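Local coordinates for protein arginyl-trna synthetase (Thermus thermophilus, PDB 1IQ0) that probably catalyses the ATP-dependent attachment of L-arginine to tRNA(Arg), releasing AMP and diphosphate, as a monomeric class I aminoacyl-tRNA synthetase, at residues E85-E90 / Y501-A506; P99-V104 / A137-E142; I132-A137 / G580-G585; L236-S241 / E317-R322; G488-P493 / L562-L567. One frame throughout, in Å; residues are numbered along the deposited sequence.

Interaction 1: residues E85-E90 / Y501-A506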
# COMPACT_ATOMS: atom_id res chain seq x y z
N GLU A 85 31.56 -3.84 15.65
CA GLU A 85 31.37 -2.49 16.17
C GLU A 85 30.57 -1.62 15.20
O GLU A 85 29.59 -0.97 15.59
CB GLU A 85 32.71 -1.83 16.44
CG GLU A 85 32.60 -0.41 16.95
CD GLU A 85 33.93 0.31 17.00
OE1 GLU A 85 33.96 1.47 17.46
OE2 GLU A 85 34.95 -0.29 16.58
N ALA A 86 30.98 -1.61 13.93
CA ALA A 86 30.31 -0.81 12.92
C ALA A 86 28.87 -1.29 12.75
O ALA A 86 27.95 -0.49 12.60
CB ALA A 86 31.06 -0.91 11.58
N LEU A 87 28.69 -2.60 12.79
CA LEU A 87 27.37 -3.21 12.67
C LEU A 87 26.46 -2.68 13.79
O LEU A 87 25.36 -2.19 13.54
CB LEU A 87 27.52 -4.72 12.77
CG LEU A 87 26.34 -5.66 12.52
CD1 LEU A 87 26.89 -7.07 12.36
CD2 LEU A 87 25.34 -5.59 13.68
N LEU A 88 26.94 -2.76 15.03
CA LEU A 88 26.17 -2.28 16.18
C LEU A 88 25.88 -0.79 16.07
O LEU A 88 24.76 -0.34 16.30
CB LEU A 88 26.92 -2.55 17.47
CG LEU A 88 27.12 -4.03 17.83
CD1 LEU A 88 28.17 -4.17 18.93
CD2 LEU A 88 25.78 -4.60 18.26
N ARG A 89 26.90 -0.02 15.71
CA ARG A 89 26.77 1.43 15.58
C ARG A 89 25.65 1.77 14.59
O ARG A 89 24.80 2.62 14.88
CB ARG A 89 28.10 2.02 15.12
CG ARG A 89 28.24 3.51 15.37
CD ARG A 89 29.67 3.97 15.12
NE ARG A 89 30.62 3.28 15.99
CZ ARG A 89 30.65 3.40 17.32
NH1 ARG A 89 29.79 4.19 17.94
NH2 ARG A 89 31.55 2.73 18.02
N GLU A 90 25.65 1.11 13.44
CA GLU A 90 24.64 1.34 12.42
C GLU A 90 23.25 0.88 12.89
O GLU A 90 22.24 1.46 12.51
CB GLU A 90 25.01 0.61 11.12
CG GLU A 90 23.89 0.50 10.09
CD GLU A 90 23.55 1.82 9.39
OE1 GLU A 90 22.60 1.82 8.57
OE2 GLU A 90 24.22 2.85 9.64
N TYR A 501 24.18 -12.50 20.94
CA TYR A 501 22.75 -12.18 20.98
C TYR A 501 22.51 -10.75 20.51
O TYR A 501 21.57 -10.49 19.77
CB TYR A 501 22.18 -12.32 22.40
CG TYR A 501 22.03 -13.74 22.89
CD1 TYR A 501 22.96 -14.29 23.79
CD2 TYR A 501 20.96 -14.54 22.49
CE1 TYR A 501 22.81 -15.59 24.27
CE2 TYR A 501 20.81 -15.84 22.97
CZ TYR A 501 21.74 -16.36 23.86
OH TYR A 501 21.58 -17.64 24.35
N GLU A 502 23.35 -9.83 20.97
CA GLU A 502 23.22 -8.43 20.57
C GLU A 502 23.52 -8.31 19.07
O GLU A 502 22.81 -7.62 18.34
CB GLU A 502 24.20 -7.53 21.34
CG GLU A 502 23.75 -7.15 22.74
CD GLU A 502 23.64 -8.35 23.66
OE1 GLU A 502 22.52 -8.60 24.16
OE2 GLU A 502 24.67 -9.04 23.87
N ARG A 503 24.58 -8.99 18.63
CA ARG A 503 24.99 -8.94 17.23
C ARG A 503 23.91 -9.45 16.29
O ARG A 503 23.56 -8.78 15.32
CB ARG A 503 26.27 -9.75 17.03
CG ARG A 503 26.82 -9.68 15.61
CD ARG A 503 28.02 -10.60 15.41
NE ARG A 503 28.32 -10.79 14.00
CZ ARG A 503 28.86 -9.86 13.21
NH1 ARG A 503 29.17 -8.67 13.71
NH2 ARG A 503 29.09 -10.12 11.93
N ALA A 504 23.38 -10.63 16.58
CA ALA A 504 22.34 -11.23 15.75
C ALA A 504 21.11 -10.33 15.65
O ALA A 504 20.55 -10.16 14.57
CB ALA A 504 21.94 -12.60 16.32
N LEU A 505 20.68 -9.75 16.77
CA LEU A 505 19.52 -8.87 16.76
C LEU A 505 19.81 -7.57 16.00
O LEU A 505 18.99 -7.11 15.21
CB LEU A 505 19.08 -8.54 18.18
CG LEU A 505 17.90 -7.56 18.30
CD1 LEU A 505 16.69 -8.08 17.52
CD2 LEU A 505 17.55 -7.37 19.76
N ALA A 506 20.97 -6.99 16.25
CA ALA A 506 21.36 -5.76 15.58
C ALA A 506 21.34 -5.96 14.06
O ALA A 506 20.88 -5.09 13.31
CB ALA A 506 22.74 -5.33 16.04
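Leu87 reaches across to helix 500-509 with both of its methyls, one over a guanidinium and one onto an alanine. CD1 lies over one face of the Arg503 guanidinium, 3.5 Å from Arg503 CZ, and the two side chains cross at about a right angle. CD2 of Leu87 packs on Ala506 CB at 3.5 Å. The same methyl of Ala506 takes a second leucine, Leu88 CD2, at 3.8 Å, so it sits against two branches from consecutive residues of one helix turn. With CG anti to the backbone N (chi1 -177°) and an extended chain as far as NE, Arg503 carries its flat end out toward helix 84-92. Its NH2 is salt-bridged to Asp35, a charge partner that helps to hold the guanidinium while Leu87 covers it. The end of Glu502 leads away from the contact, to Thr499, Tyr542 and the guanidinium of Arg566. The backbones come nearest at Ala506, its CA 6.0 Å from Leu88 CA; the axes of the two short segments pass 9.5 Å apart at 56°. The arrangement is a helix-helix crossing between a helix of the catalytic family region and the mainly helical DALR anticodon-binding domain.

Interaction 2: residues P99-V104 / A137-E142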
# COMPACT_ATOMS: atom_id res chain seq x y z
N PRO A 99 15.59 11.33 2.15
CA PRO A 99 15.53 12.65 1.52
C PRO A 99 14.36 12.75 0.54
O PRO A 99 14.08 11.81 -0.20
CB PRO A 99 16.88 12.75 0.81
CG PRO A 99 17.78 11.95 1.70
CD PRO A 99 16.93 10.74 2.01
N ARG A 100 13.69 13.90 0.54
CA ARG A 100 12.57 14.10 -0.36
C ARG A 100 13.02 14.27 -1.80
O ARG A 100 13.97 15.00 -2.09
CB ARG A 100 11.76 15.33 0.07
CG ARG A 100 10.78 15.84 -1.00
CD ARG A 100 9.75 14.79 -1.39
NE ARG A 100 8.64 14.71 -0.45
CZ ARG A 100 7.73 15.67 -0.28
NH1 ARG A 100 7.80 16.79 -1.00
NH2 ARG A 100 6.75 15.52 0.60
N ARG A 101 12.35 13.57 -2.70
CA ARG A 101 12.62 13.65 -4.13
C ARG A 101 11.37 14.26 -4.76
O ARG A 101 10.26 13.78 -4.53
CB ARG A 101 12.87 12.25 -4.70
CG ARG A 101 14.25 11.70 -4.39
CD ARG A 101 14.35 10.23 -4.78
NE ARG A 101 13.60 9.38 -3.86
CZ ARG A 101 13.30 8.11 -4.09
NH1 ARG A 101 13.67 7.53 -5.22
NH2 ARG A 101 12.63 7.42 -3.18
N PRO A 102 11.53 15.34 -5.54
CA PRO A 102 10.37 15.97 -6.18
C PRO A 102 9.70 15.06 -7.22
O PRO A 102 10.31 14.11 -7.71
CB PRO A 102 10.96 17.23 -6.81
CG PRO A 102 12.10 17.55 -5.89
CD PRO A 102 12.72 16.19 -5.67
N GLY A 103 8.45 15.37 -7.55
CA GLY A 103 7.73 14.57 -8.53
C GLY A 103 6.60 13.80 -7.88
O GLY A 103 6.82 12.83 -7.17
N VAL A 104 5.37 14.24 -8.13
CA VAL A 104 4.20 13.60 -7.56
C VAL A 104 3.95 12.16 -8.01
O VAL A 104 4.06 11.83 -9.18
CB VAL A 104 2.92 14.42 -7.87
CG1 VAL A 104 1.67 13.64 -7.45
CG2 VAL A 104 2.97 15.76 -7.13
N ALA A 137 5.92 7.63 0.73
CA ALA A 137 6.21 8.93 1.32
C ALA A 137 7.45 8.82 2.21
O ALA A 137 8.35 9.66 2.14
CB ALA A 137 5.01 9.41 2.16
N TYR A 138 7.49 7.78 3.04
CA TYR A 138 8.62 7.55 3.94
C TYR A 138 9.90 7.37 3.13
O TYR A 138 10.97 7.85 3.52
CB TYR A 138 8.37 6.29 4.78
CG TYR A 138 9.43 6.03 5.84
CD1 TYR A 138 9.33 6.61 7.11
CD2 TYR A 138 10.53 5.22 5.57
CE1 TYR A 138 10.30 6.37 8.08
CE2 TYR A 138 11.51 4.98 6.54
CZ TYR A 138 11.38 5.56 7.79
OH TYR A 138 12.34 5.31 8.75
N ALA A 139 9.78 6.67 2.01
CA ALA A 139 10.91 6.40 1.14
C ALA A 139 11.40 7.63 0.37
O ALA A 139 12.33 7.53 -0.43
CB ALA A 139 10.56 5.30 0.18
N GLY A 140 10.77 8.78 0.60
CA GLY A 140 11.21 9.99 -0.06
C GLY A 140 10.35 10.56 -1.18
O GLY A 140 10.63 11.67 -1.64
N ARG A 141 9.32 9.84 -1.61
CA ARG A 141 8.48 10.32 -2.69
C ARG A 141 7.42 11.32 -2.25
O ARG A 141 6.92 11.26 -1.12
CB ARG A 141 7.79 9.15 -3.40
CG ARG A 141 8.75 8.07 -3.90
CD ARG A 141 9.89 8.66 -4.72
NE ARG A 141 9.44 9.31 -5.95
CZ ARG A 141 9.06 8.67 -7.05
NH1 ARG A 141 9.07 7.34 -7.08
NH2 ARG A 141 8.69 9.35 -8.13
N GLU A 142 7.09 12.24 -3.15
CA GLU A 142 6.05 13.24 -2.90
C GLU A 142 4.78 12.51 -3.31
O GLU A 142 4.54 12.26 -4.49
CB GLU A 142 6.27 14.48 -3.78
CG GLU A 142 5.23 15.57 -3.53
CD GLU A 142 5.43 16.79 -4.40
OE1 GLU A 142 4.66 17.75 -4.25
OE2 GLU A 142 6.36 16.79 -5.24
O HOH W 1 8.68 12.49 1.34
O HOH W 2 8.65 12.10 -5.47
O HOH W 3 9.85 11.82 -8.72
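The carbonyl oxygen of Gly140 receives the backbone N-H of Arg101 in a nearly straight bond, 2.8 Å from Arg101 N to Gly140 O with 167° at the hydrogen, and Arg100 CA adds a CA-H...O contact to the same oxygen. One residue back, Ala139 O accepts from Arg101 NH2 at 2.8 Å; this donor stands above the carbonyl plane, and the N-H angle is more bent. The Arg101 chain turns at chi3 (-73°), which starts its outer end back toward the helix terminus. Arg141 CD then lies over one face of that guanidinium, 3.4 Å from Arg101 NH2, while the two guanidinium planes stay 48° apart. Arg100 crosses Glu142 at a slant, with Glu142 CA over one face of its guanidinium; the guanidinium and carboxylate planes are almost parallel, but OE2 lies well out of the guanidinium plane, so only the charges attract. A water takes the N-H of Arg100 NE and donates to Ala137 O and Arg141 O. Another lies between Arg101 O, Gly103 O, Arg141 NE and Glu142 N. Gly140, with positive phi, ends helix 120-138 in a Schellman motif, and its CA sits against Pro99 O. From there the chain enters strand 141-149 beside strand 104-108, with Arg141 salt-bridged to Glu348 of strand 348-354 and Ala139 packed on helix 512-522.

Interaction 3: residues I132-A137 / G580-G585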
# COMPACT_ATOMS: atom_id res chain seq x y z
N ILE A 132 0.87 1.42 0.82
CA ILE A 132 1.87 1.77 -0.18
C ILE A 132 2.05 3.28 -0.25
O ILE A 132 3.15 3.75 -0.54
CB ILE A 132 1.53 1.19 -1.59
CG1 ILE A 132 2.76 1.28 -2.49
CG2 ILE A 132 0.38 1.96 -2.23
CD1 ILE A 132 4.00 0.62 -1.92
N ALA A 133 0.99 4.04 0.01
CA ALA A 133 1.09 5.50 0.00
C ALA A 133 2.02 5.96 1.13
O ALA A 133 2.87 6.81 0.92
CB ALA A 133 -0.30 6.14 0.18
N ARG A 134 1.83 5.39 2.32
CA ARG A 134 2.65 5.73 3.48
C ARG A 134 4.11 5.33 3.26
O ARG A 134 5.03 6.10 3.55
CB ARG A 134 2.13 5.02 4.73
CG ARG A 134 0.78 5.50 5.25
CD ARG A 134 0.31 4.61 6.38
NE ARG A 134 -0.96 5.06 6.96
CZ ARG A 134 -1.07 5.99 7.89
NH1 ARG A 134 0.00 6.59 8.38
NH2 ARG A 134 -2.27 6.31 8.36
N ILE A 135 4.31 4.12 2.76
CA ILE A 135 5.64 3.60 2.50
C ILE A 135 6.40 4.46 1.50
O ILE A 135 7.56 4.81 1.73
CB ILE A 135 5.55 2.13 2.01
CG1 ILE A 135 5.08 1.24 3.17
CG2 ILE A 135 6.89 1.67 1.44
CD1 ILE A 135 4.80 -0.21 2.78
N LEU A 136 5.74 4.82 0.39
CA LEU A 136 6.38 5.67 -0.62
C LEU A 136 6.79 7.03 -0.08
O LEU A 136 7.86 7.52 -0.40
CB LEU A 136 5.44 5.87 -1.82
CG LEU A 136 5.36 4.66 -2.74
CD1 LEU A 136 4.12 4.75 -3.62
CD2 LEU A 136 6.65 4.58 -3.59
N ALA A 137 5.92 7.63 0.73
CA ALA A 137 6.21 8.93 1.32
C ALA A 137 7.45 8.82 2.21
O ALA A 137 8.35 9.66 2.14
CB ALA A 137 5.01 9.41 2.16
N GLY A 580 7.74 0.99 11.50
CA GLY A 580 7.26 0.02 10.53
C GLY A 580 5.75 -0.15 10.60
O GLY A 580 5.05 -0.11 9.59
N LEU A 581 5.24 -0.35 11.81
CA LEU A 581 3.80 -0.53 12.02
C LEU A 581 3.01 0.66 11.46
O LEU A 581 1.98 0.48 10.81
CB LEU A 581 3.53 -0.68 13.52
CG LEU A 581 3.05 -2.03 14.07
CD1 LEU A 581 3.30 -3.17 13.10
CD2 LEU A 581 3.75 -2.27 15.40
N ASP A 582 3.51 1.86 11.72
CA ASP A 582 2.87 3.08 11.26
C ASP A 582 2.75 3.14 9.73
O ASP A 582 1.76 3.64 9.20
CB ASP A 582 3.66 4.29 11.75
CG ASP A 582 3.02 5.60 11.32
OD1 ASP A 582 1.94 5.93 11.85
OD2 ASP A 582 3.60 6.29 10.45
N LEU A 583 3.75 2.62 9.03
CA LEU A 583 3.73 2.64 7.57
C LEU A 583 2.66 1.71 7.00
O LEU A 583 2.33 1.78 5.82
CB LEU A 583 5.11 2.28 7.01
CG LEU A 583 6.25 3.23 7.40
CD1 LEU A 583 7.56 2.76 6.74
CD2 LEU A 583 5.90 4.65 6.95
N LEU A 584 2.13 0.83 7.84
CA LEU A 584 1.08 -0.10 7.44
C LEU A 584 -0.22 0.36 8.09
O LEU A 584 -1.21 -0.37 8.15
CB LEU A 584 1.42 -1.52 7.90
CG LEU A 584 2.78 -2.11 7.48
CD1 LEU A 584 2.85 -3.55 7.99
CD2 LEU A 584 2.96 -2.08 5.96
N GLY A 585 -0.21 1.60 8.59
CA GLY A 585 -1.39 2.17 9.22
C GLY A 585 -1.77 1.53 10.55
O GLY A 585 -2.91 1.65 10.99
O HOH W 4 2.61 6.75 7.69
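A Schellman motif closes helix 562-583, and the Arg134 side chain of helix 120-138 lies across this helix end. Gly585, at positive phi, is its C-prime residue and returns its N-H to Asp582 O. Arg134 is extended from CG to NE, and its aliphatic part runs over the terminal carbonyls: CB is 3.4 Å from Leu583 O, and CD is 3.3 Å from Asp582 O. At the outer end Gly585 CA lies over one face of the guanidinium, 3.7 Å from Arg134 NE. The positive group thus sits at the carbonyl end of a helix, where the helix dipole would probably favour it. Asp582 adds its charge without a direct bond, its carboxylate plane turned 78° from the guanidinium; instead a water in the guanidinium plane accepts from Arg134 NH1 at 2.7 Å and donates to Asp582 OD2. Asp130 binds NE in a salt bridge, and Asn231 O takes NH2, so all three guanidinium nitrogens have polar partners. Beside this polar side, Ile135 fills an apolar one: CG1 meets Leu583 CB at 4.0 Å, and CD1 meets Leu584 CD2 at 4.1 Å. Helix 120-138 packs here between strand 141-149, touched by Ala133 and Leu136, and the end of helix 562-583; helix 525-544 covers Leu583 and Leu584 through Leu528, and helix 512-522 meets Ile135 through Ala520.

Interaction 4: residues L236-S241 / E317-R322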
# COMPACT_ATOMS: atom_id res chain seq x y z
N LEU A 236 -7.17 14.10 -2.03
CA LEU A 236 -8.12 14.59 -3.01
C LEU A 236 -9.32 13.69 -3.26
O LEU A 236 -9.25 12.47 -3.16
CB LEU A 236 -7.42 14.81 -4.35
CG LEU A 236 -6.16 15.66 -4.41
CD1 LEU A 236 -5.34 15.28 -5.64
CD2 LEU A 236 -6.54 17.14 -4.43
N LEU A 237 -10.42 14.33 -3.63
CA LEU A 237 -11.64 13.64 -4.00
C LEU A 237 -11.92 14.17 -5.40
O LEU A 237 -11.80 15.36 -5.63
CB LEU A 237 -12.79 14.05 -3.08
CG LEU A 237 -13.37 13.07 -2.06
CD1 LEU A 237 -12.29 12.39 -1.26
CD2 LEU A 237 -14.32 13.85 -1.15
N VAL A 238 -12.23 13.28 -6.33
CA VAL A 238 -12.57 13.70 -7.67
C VAL A 238 -13.91 13.06 -8.02
O VAL A 238 -14.04 11.84 -8.00
CB VAL A 238 -11.51 13.29 -8.72
CG1 VAL A 238 -12.05 13.55 -10.11
CG2 VAL A 238 -10.24 14.11 -8.52
N TRP A 239 -14.89 13.91 -8.33
CA TRP A 239 -16.23 13.46 -8.67
C TRP A 239 -16.45 13.33 -10.18
O TRP A 239 -16.05 14.19 -10.96
CB TRP A 239 -17.27 14.43 -8.07
CG TRP A 239 -17.23 14.54 -6.56
CD1 TRP A 239 -16.17 14.94 -5.80
CD2 TRP A 239 -18.27 14.19 -5.63
NE1 TRP A 239 -16.48 14.87 -4.46
CE2 TRP A 239 -17.76 14.41 -4.33
CE3 TRP A 239 -19.58 13.72 -5.78
CZ2 TRP A 239 -18.52 14.17 -3.17
CZ3 TRP A 239 -20.34 13.48 -4.62
CH2 TRP A 239 -19.80 13.70 -3.34
N GLU A 240 -17.10 12.24 -10.58
CA GLU A 240 -17.40 12.01 -11.98
C GLU A 240 -18.13 13.21 -12.61
O GLU A 240 -17.81 13.62 -13.72
CB GLU A 240 -18.24 10.73 -12.13
CG GLU A 240 -18.66 10.41 -13.56
CD GLU A 240 -17.47 10.21 -14.50
OE1 GLU A 240 -16.44 9.66 -14.06
OE2 GLU A 240 -17.57 10.58 -15.68
N SER A 241 -19.11 13.76 -11.90
CA SER A 241 -19.84 14.92 -12.44
C SER A 241 -18.92 16.11 -12.70
O SER A 241 -19.17 16.90 -13.61
CB SER A 241 -21.00 15.33 -11.52
OG SER A 241 -20.57 15.62 -10.21
N GLU A 317 -6.33 19.54 -18.53
CA GLU A 317 -6.77 20.37 -17.40
C GLU A 317 -8.28 20.59 -17.44
O GLU A 317 -8.93 20.27 -18.44
CB GLU A 317 -6.05 21.72 -17.43
CG GLU A 317 -4.54 21.63 -17.19
CD GLU A 317 -3.84 22.97 -17.30
OE1 GLU A 317 -4.22 23.91 -16.59
OE2 GLU A 317 -2.89 23.07 -18.10
N GLY A 318 -8.83 21.14 -16.36
CA GLY A 318 -10.26 21.40 -16.32
C GLY A 318 -10.88 21.26 -14.94
O GLY A 318 -11.86 21.94 -14.63
N LEU A 319 -10.32 20.38 -14.12
CA LEU A 319 -10.82 20.14 -12.77
C LEU A 319 -10.45 21.29 -11.82
O LEU A 319 -9.33 21.81 -11.86
CB LEU A 319 -10.26 18.81 -12.25
CG LEU A 319 -11.15 17.57 -12.11
CD1 LEU A 319 -12.41 17.67 -12.95
CD2 LEU A 319 -10.35 16.31 -12.47
N ARG A 320 -11.40 21.67 -10.97
CA ARG A 320 -11.22 22.74 -9.98
C ARG A 320 -11.48 22.17 -8.59
O ARG A 320 -12.36 21.33 -8.42
CB ARG A 320 -12.20 23.88 -10.25
CG ARG A 320 -11.89 24.65 -11.51
CD ARG A 320 -12.94 25.71 -11.82
NE ARG A 320 -12.56 26.48 -12.99
CZ ARG A 320 -11.57 27.37 -13.02
NH1 ARG A 320 -10.86 27.61 -11.92
NH2 ARG A 320 -11.27 28.00 -14.15
N PHE A 321 -10.73 22.66 -7.61
CA PHE A 321 -10.83 22.17 -6.24
C PHE A 321 -11.09 23.20 -5.15
O PHE A 321 -10.80 24.39 -5.31
CB PHE A 321 -9.56 21.39 -5.89
CG PHE A 321 -9.35 20.17 -6.72
CD1 PHE A 321 -8.91 20.27 -8.02
CD2 PHE A 321 -9.65 18.91 -6.20
CE1 PHE A 321 -8.78 19.14 -8.82
CE2 PHE A 321 -9.53 17.77 -6.99
CZ PHE A 321 -9.10 17.88 -8.29
N ARG A 322 -11.62 22.72 -4.03
CA ARG A 322 -11.92 23.54 -2.86
C ARG A 322 -11.93 22.61 -1.65
O ARG A 322 -11.85 21.39 -1.80
CB ARG A 322 -13.30 24.21 -3.01
CG ARG A 322 -14.45 23.23 -3.05
CD ARG A 322 -15.79 23.89 -3.40
NE ARG A 322 -16.24 24.82 -2.37
CZ ARG A 322 -16.12 26.14 -2.45
NH1 ARG A 322 -15.56 26.70 -3.52
NH2 ARG A 322 -16.55 26.91 -1.45
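Phe321 and Val238 make the central apolar contact: Val238 CG2 comes to the ring at its edge, near its plane, 3.9 Å from Phe321 CZ. Leu236, two residues earlier on the same strand, places CD2 4.0 Å from Phe321 CE2, its side chain at about a right angle to that of the phenylalanine. The second methyl of Val238 is used as well, since CG1 packs on Leu319 CD2 at 4.0 Å. One valine thus touches both buried residues of 317-322 that face this strand, Leu319 and Phe321, which are separated by the outward-facing Arg320. From the facing strand a backbone carbonyl also comes close to the ring, Leu237 O lying 3.6 Å from Phe321 CE2 in an oblique approach. Phe321 CB points toward strand 236-239, and CG anti to the carbonyl carbon (chi1 -64°) starts the ring in that gap. No backbone pairing joins the segments: the strand axes stand 8.9 Å apart at 131°, and strand 333-335 lies between them in the sheet, pairing with Leu237 and touching Phe321 through Arg333 and Ser335. This is side-chain packing between next-nearest strands of a mixed beta sheet, whose parallel part, with strands 236-239, 141-149 and 104-108, belongs to the Rossmann-like catalytic fold of class I synthetases.

Interaction 5: residues G488-P493 / L562-L567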
# COMPACT_ATOMS: atom_id res chain seq x y z
N GLY A 488 14.23 4.01 32.69
CA GLY A 488 14.44 5.43 32.87
C GLY A 488 15.57 5.83 31.94
O GLY A 488 15.76 5.23 30.89
N GLU A 489 16.34 6.84 32.33
CA GLU A 489 17.46 7.30 31.50
C GLU A 489 18.68 6.39 31.67
O GLU A 489 18.84 5.75 32.71
CB GLU A 489 17.84 8.73 31.86
CG GLU A 489 16.75 9.76 31.60
CD GLU A 489 16.40 9.88 30.12
OE1 GLU A 489 17.32 10.10 29.31
OE2 GLU A 489 15.21 9.75 29.78
N TRP A 490 19.52 6.34 30.65
CA TRP A 490 20.73 5.53 30.71
C TRP A 490 21.83 6.23 29.92
O TRP A 490 21.55 7.12 29.11
CB TRP A 490 20.48 4.12 30.17
CG TRP A 490 20.22 4.02 28.70
CD1 TRP A 490 21.15 3.84 27.71
CD2 TRP A 490 18.95 4.06 28.04
NE1 TRP A 490 20.53 3.75 26.48
CE2 TRP A 490 19.18 3.89 26.66
CE3 TRP A 490 17.63 4.22 28.49
CZ2 TRP A 490 18.14 3.88 25.72
CZ3 TRP A 490 16.59 4.21 27.56
CH2 TRP A 490 16.86 4.04 26.19
N GLY A 491 23.08 5.84 30.17
CA GLY A 491 24.19 6.46 29.49
C GLY A 491 24.72 5.76 28.25
O GLY A 491 24.02 4.97 27.61
N ALA A 492 25.97 6.07 27.93
CA ALA A 492 26.66 5.52 26.77
C ALA A 492 26.79 4.01 26.78
O ALA A 492 27.22 3.40 27.77
CB ALA A 492 28.04 6.16 26.64
N PRO A 493 26.42 3.37 25.66
CA PRO A 493 26.49 1.92 25.49
C PRO A 493 27.94 1.49 25.38
O PRO A 493 28.75 2.22 24.80
CB PRO A 493 25.74 1.68 24.18
CG PRO A 493 24.84 2.89 24.05
CD PRO A 493 25.73 4.00 24.53
N LEU A 562 26.96 -3.01 29.61
CA LEU A 562 26.12 -3.96 28.89
C LEU A 562 24.66 -3.53 29.00
O LEU A 562 23.90 -3.65 28.04
CB LEU A 562 26.26 -5.36 29.49
CG LEU A 562 26.29 -6.55 28.52
CD1 LEU A 562 25.93 -7.84 29.30
CD2 LEU A 562 25.34 -6.33 27.36
N ARG A 563 24.27 -3.04 30.17
CA ARG A 563 22.90 -2.59 30.40
C ARG A 563 22.57 -1.48 29.42
O ARG A 563 21.53 -1.51 28.77
CB ARG A 563 22.73 -2.10 31.85
CG ARG A 563 21.46 -1.27 32.09
CD ARG A 563 21.09 -1.14 33.58
NE ARG A 563 19.99 -0.19 33.78
CZ ARG A 563 19.08 -0.27 34.74
NH1 ARG A 563 19.10 -1.27 35.63
NH2 ARG A 563 18.13 0.65 34.83
N GLU A 564 23.46 -0.50 29.30
CA GLU A 564 23.27 0.61 28.38
C GLU A 564 23.19 0.10 26.94
O GLU A 564 22.34 0.52 26.17
CB GLU A 564 24.42 1.62 28.52
CG GLU A 564 24.45 2.43 29.81
CD GLU A 564 24.60 1.58 31.07
OE1 GLU A 564 25.24 0.51 31.02
OE2 GLU A 564 24.08 1.99 32.13
N LEU A 565 24.08 -0.81 26.58
CA LEU A 565 24.08 -1.37 25.23
C LEU A 565 22.73 -2.03 24.91
O LEU A 565 22.15 -1.78 23.85
CB LEU A 565 25.19 -2.41 25.07
CG LEU A 565 25.10 -3.31 23.82
CD1 LEU A 565 25.18 -2.46 22.55
CD2 LEU A 565 26.22 -4.32 23.85
N ARG A 566 22.24 -2.85 25.83
CA ARG A 566 20.97 -3.53 25.62
C ARG A 566 19.79 -2.58 25.59
O ARG A 566 18.83 -2.80 24.84
CB ARG A 566 20.76 -4.64 26.65
CG ARG A 566 21.63 -5.85 26.34
CD ARG A 566 21.50 -7.00 27.32
NE ARG A 566 22.34 -8.11 26.87
CZ ARG A 566 22.85 -9.04 27.66
NH1 ARG A 566 22.61 -9.02 28.97
NH2 ARG A 566 23.62 -9.99 27.14
N LEU A 567 19.85 -1.52 26.38
CA LEU A 567 18.76 -0.54 26.40
C LEU A 567 18.70 0.19 25.05
O LEU A 567 17.61 0.42 24.52
CB LEU A 567 18.95 0.46 27.54
CG LEU A 567 18.57 -0.04 28.94
CD1 LEU A 567 19.01 0.96 30.00
CD2 LEU A 567 17.06 -0.26 29.02
O HOH W 5 23.48 4.48 32.57
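Trp490 lays its indole flat over Leu567, with Leu567 CB above the face of the five-membered ring, 3.6 Å from the centroid and 13° off the normal, a CH-pi contact. The pair lies within the mainly helical DALR anticodon-binding domain, where the loop between helices 470-487 and 500-509 is laid along the first turns of helix 562-583. Trp490 CG takes the crowded position between the backbone N and the carbonyl carbon (chi1 69°), and the leucine's CD1 continues the overlap toward this base of the indole, 3.5 Å from Trp490 CB. Its NE1 is 3.7 Å from Glu564 O but bonds instead to Ser568 OG, one residue beyond the segment, which helps to fix the rotation of the indole; Leu484 of helix 470-487 and Gln571 also touch the Trp490 side chain. Further along the loop the backbone itself does the touching. Gly491 O is 3.4 Å from Glu564 CG, and Ala492 O is equally close to Glu564 CB, so two successive carbonyls meet the aliphatic part of one glutamate. Pro493 then closes on the helix backbone, its CB 3.6 Å from Leu565 CA, and the backbones are nearest here. Glu564 bends at chi2 (61°), and its carboxylate serves two ends: OE1 accepts the backbone N-H of Gly561 just before the segment, while OE2 turns to solvent-mediated bonding. There a single water accepts from Gly491 N at 2.8 Å and donates to Glu564 OE2 at 2.6 Å.

In the fold
Along the chain, interactions 2 and 4 are nested inside the long loop that interaction 1 closes, whereas interactions 1 and 3 cross, each tying the catalytic region to the DALR domain; their centres are 26 Å apart. Interactions 2 and 3 share Ala137 and helix 120-138, and touch through Tyr138 and Leu583. Interactions 3 and 5, with centres 30 Å apart, use the two ends of helix 562-583. Interaction 5 touches interaction 1 through the Glu502-Arg566 salt bridge. Interactions 2 and 4 reach the same mixed sheet, where strands 141-149 and 236-239 are neighbours. Helix 562-583 thus reaches from the catalytic core, where its end meets helix 120-138, to the outer DALR contacts.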